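Local coordinates for protein lysozyme (Asticcacaulis excentricus, PDB 6H9D) that probably binds or weakly cleaves peptidoglycan as the muramidase domain of SpmX, a co-opted and detoxified phage lysin linked to stalk synthesis, at residues A55-D60 with F87-G92. Sequence-based numbering, arbitrary orientation.
Sequences ALLRFD and FCFNIG
The contact between two helices rests on the ring of Phe-89, which reaches from helix 78-91 to Leu-57 and Asp-60 on helix 50-71. The apolar part is the Leu-57 pair: CD1 lies 4.1 Å from Phe-89 CZ and 4.2 Å from Phe-89 CE2, so a single methyl meets the far end of the ring at a slant. Phe-89 points toward the other helix, CG anti to the backbone N (chi1 -175°); the CB bond of Leu-57 does not, and chi1 170° with chi2 60° brings its CD1 to the ring. Their backbones remain well apart, with the closest pair of CA atoms, Asp-60 and Phe-89, 8.8 Å from each other. In this phage-type lysozyme fold, helix 50-71 is the long helix that leads from the small lobe, with its beta-hairpin 24-26/32-35, into the helical lobe, and the contact ties its first half to the end of helix 78-91. Leu-61 and Ile-64, further along the long helix, also touch Phe-89.

Asp-60 adds looser contacts through its backbone O and CB. Asp-60 O approaches Phe-89 CE1 obliquely at 4.3 Å, and Asp-60 CB lies 4.5 Å from the same ring carbon. The Asp-60 carboxylate has its partner elsewhere, OD2 being hydrogen-bonded to His-38 ND1. A glycerol, probably from the crystallisation liquor, lies about 4 Å from the Phe-89 side chain.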
ATOM      1  N   ALA A  55     -12.634  -4.236  -7.537  1.00 31.39           N
ATOM      2  CA  ALA A  55     -12.214  -3.859  -8.870  1.00 32.57           C
ATOM      3  C   ALA A  55     -11.540  -2.487  -8.834  1.00 26.81           C
ATOM      4  O   ALA A  55     -10.476  -2.332  -9.386  1.00 28.12           O
ATOM      5  CB  ALA A  55     -13.383  -3.887  -9.820  1.00 36.81           C
ATOM      6  N   LEU A  56     -12.154  -1.517  -8.153  1.00 26.45           N
ATOM      7  CA  LEU A  56     -11.630  -0.165  -8.089  1.00 26.36           C
ATOM      8  C   LEU A  56     -10.290  -0.123  -7.346  1.00 29.36           C
ATOM      9  O   LEU A  56      -9.394   0.635  -7.716  1.00 32.79           O
ATOM     10  CB  LEU A  56     -12.663   0.751  -7.423  1.00 28.19           C
ATOM     11  CG  LEU A  56     -13.984   0.896  -8.187  1.00 30.98           C
ATOM     12  CD1 LEU A  56     -15.010   1.609  -7.338  1.00 39.25           C
ATOM     13  CD2 LEU A  56     -13.778   1.635  -9.500  1.00 30.89           C
ATOM     14  N   LEU A  57     -10.153  -0.912  -6.283  1.00 28.35           N
ATOM     15  CA  LEU A  57      -8.900  -0.969  -5.538  1.00 29.93           C
ATOM     16  C   LEU A  57      -7.807  -1.497  -6.483  1.00 29.15           C
ATOM     17  O   LEU A  57      -6.709  -0.950  -6.510  1.00 26.55           O
ATOM     18  CB  LEU A  57      -9.069  -1.824  -4.268  1.00 27.56           C
ATOM     19  CG  LEU A  57      -7.779  -2.165  -3.509  1.00 29.63           C
ATOM     20  CD1 LEU A  57      -7.053  -0.903  -3.052  1.00 33.99           C
ATOM     21  CD2 LEU A  57      -8.071  -3.069  -2.326  1.00 33.11           C
ATOM     22  N   ARG A  58      -8.123  -2.503  -7.311  1.00 32.70           N
ATOM     23  CA  ARG A  58      -7.119  -3.054  -8.232  1.00 31.65           C
ATOM     24  C   ARG A  58      -6.724  -1.985  -9.257  1.00 32.57           C
ATOM     25  O   ARG A  58      -5.581  -1.942  -9.669  1.00 30.35           O
ATOM     26  CB  ARG A  58      -7.620  -4.349  -8.883  1.00 29.45           C
ATOM     27  CG  ARG A  58      -7.723  -5.515  -7.906  1.00 32.06           C
ATOM     28  CD  ARG A  58      -8.578  -6.667  -8.415  1.00 32.11           C
ATOM     29  NE  ARG A  58      -8.542  -7.817  -7.513  1.00 35.31           N
ATOM     30  CZ  ARG A  58      -7.627  -8.786  -7.590  1.00 36.54           C
ATOM     31  NH1 ARG A  58      -6.669  -8.700  -8.491  1.00 27.98           N
ATOM     32  NH2 ARG A  58      -7.674  -9.819  -6.770  1.00 28.94           N
ATOM     33  N   PHE A  59      -7.652  -1.097  -9.638  1.00 28.92           N
ATOM     34  CA  PHE A  59      -7.277   0.042 -10.509  1.00 28.59           C
ATOM     35  C   PHE A  59      -6.275   0.947  -9.792  1.00 29.14           C
ATOM     36  O   PHE A  59      -5.276   1.326 -10.339  1.00 30.60           O
ATOM     37  CB  PHE A  59      -8.479   0.891 -10.908  1.00 27.32           C
ATOM     38  CG  PHE A  59      -9.486   0.230 -11.815  1.00 33.62           C
ATOM     39  CD1 PHE A  59      -9.140  -0.854 -12.610  1.00 38.27           C
ATOM     40  CD2 PHE A  59     -10.778   0.726 -11.892  1.00 36.30           C
ATOM     41  CE1 PHE A  59     -10.082  -1.453 -13.433  1.00 40.92           C
ATOM     42  CE2 PHE A  59     -11.712   0.133 -12.727  1.00 33.36           C
ATOM     43  CZ  PHE A  59     -11.358  -0.935 -13.512  1.00 34.88           C
ATOM     44  N   ASP A  60      -6.558   1.278  -8.529  1.00 29.36           N
ATOM     45  CA  ASP A  60      -5.723   2.189  -7.754  1.00 29.14           C
ATOM     46  C   ASP A  60      -4.331   1.557  -7.543  1.00 26.58           C
ATOM     47  O   ASP A  60      -3.350   2.255  -7.339  1.00 30.32           O
ATOM     48  CB  ASP A  60      -6.429   2.571  -6.448  1.00 29.70           C
ATOM     49  CG  ASP A  60      -7.634   3.484  -6.659  1.00 35.67           C
ATOM     50  OD1 ASP A  60      -7.617   4.249  -7.638  1.00 32.18           O
ATOM     51  OD2 ASP A  60      -8.604   3.399  -5.870  1.00 33.33           O
ATOM     52  N   PHE A  87       3.076  -1.778   1.039  1.00 23.94           N
ATOM     53  CA  PHE A  87       3.900  -0.802   1.713  1.00 24.30           C
ATOM     54  C   PHE A  87       3.989   0.476   0.853  1.00 28.80           C
ATOM     55  O   PHE A  87       3.712   1.567   1.316  1.00 31.33           O
ATOM     56  CB  PHE A  87       5.279  -1.399   1.983  1.00 24.78           C
ATOM     57  CG  PHE A  87       6.253  -0.434   2.614  1.00 24.85           C
ATOM     58  CD1 PHE A  87       6.126  -0.071   3.941  1.00 30.66           C
ATOM     59  CD2 PHE A  87       7.286   0.111   1.873  1.00 29.57           C
ATOM     60  CE1 PHE A  87       7.014   0.827   4.515  1.00 35.56           C
ATOM     61  CE2 PHE A  87       8.182   0.996   2.453  1.00 32.61           C
ATOM     62  CZ  PHE A  87       8.042   1.358   3.770  1.00 31.60           C
ATOM     63  N   CYS A  88       4.294   0.286  -0.427  1.00 27.80           N
ATOM     64  CA  CYS A  88       4.409   1.365  -1.390  1.00 27.53           C
ATOM     65  C   CYS A  88       3.070   2.096  -1.568  1.00 26.89           C
ATOM     66  O   CYS A  88       3.054   3.308  -1.621  1.00 32.78           O
ATOM     67  CB  CYS A  88       4.936   0.857  -2.721  1.00 31.60           C
ATOM     68  SG  CYS A  88       5.164   2.229  -3.888  1.00 33.12           S
ATOM     69  N   PHE A  89       1.947   1.361  -1.582  1.00 25.31           N
ATOM     70  CA  PHE A  89       0.619   1.950  -1.621  1.00 26.29           C
ATOM     71  C   PHE A  89       0.405   2.874  -0.422  1.00 30.61           C
ATOM     72  O   PHE A  89      -0.170   3.959  -0.538  1.00 28.02           O
ATOM     73  CB  PHE A  89      -0.461   0.860  -1.669  1.00 28.42           C
ATOM     74  CG  PHE A  89      -1.875   1.347  -1.839  1.00 30.38           C
ATOM     75  CD1 PHE A  89      -2.226   2.160  -2.905  1.00 26.06           C
ATOM     76  CD2 PHE A  89      -2.866   0.981  -0.939  1.00 31.04           C
ATOM     77  CE1 PHE A  89      -3.528   2.602  -3.065  1.00 33.52           C
ATOM     78  CE2 PHE A  89      -4.168   1.433  -1.088  1.00 36.00           C
ATOM     79  CZ  PHE A  89      -4.510   2.217  -2.170  1.00 34.81           C
ATOM     80  N   ASN A  90       0.869   2.436   0.750  1.00 29.20           N
ATOM     81  CA  ASN A  90       0.611   3.135   1.982  1.00 28.24           C
ATOM     82  C   ASN A  90       1.469   4.410   2.055  1.00 27.99           C
ATOM     83  O   ASN A  90       0.974   5.445   2.464  1.00 30.57           O
ATOM     84  CB  ASN A  90       0.860   2.215   3.183  1.00 28.33           C
ATOM     85  CG  ASN A  90       0.595   2.879   4.511  1.00 30.28           C
ATOM     86  OD1 ASN A  90       1.427   2.808   5.407  1.00 33.31           O
ATOM     87  ND2 ASN A  90      -0.539   3.544   4.632  1.00 28.95           N
ATOM     88  N   ILE A  91       2.759   4.328   1.714  1.00 30.04           N
ATOM     89  CA  ILE A  91       3.662   5.481   1.945  1.00 31.46           C
ATOM     90  C   ILE A  91       3.745   6.353   0.680  1.00 33.34           C
ATOM     91  O   ILE A  91       4.272   7.458   0.730  1.00 32.41           O
ATOM     92  CB  ILE A  91       5.056   5.055   2.444  1.00 34.80           C
ATOM     93  CG1 ILE A  91       5.893   4.376   1.363  1.00 34.98           C
ATOM     94  CG2 ILE A  91       4.948   4.183   3.690  1.00 37.55           C
ATOM     95  CD1 ILE A  91       7.361   4.352   1.668  1.00 37.68           C
ATOM     96  N   GLY A  92       3.245   5.847  -0.447  1.00 31.29           N
ATOM     97  CA  GLY A  92       3.314   6.555  -1.727  1.00 36.27           C
ATOM     98  C   GLY A  92       4.577   6.210  -2.513  1.00 38.54           C
ATOM     99  O   GLY A  92       5.624   5.915  -1.953  1.00 35.56           O
TER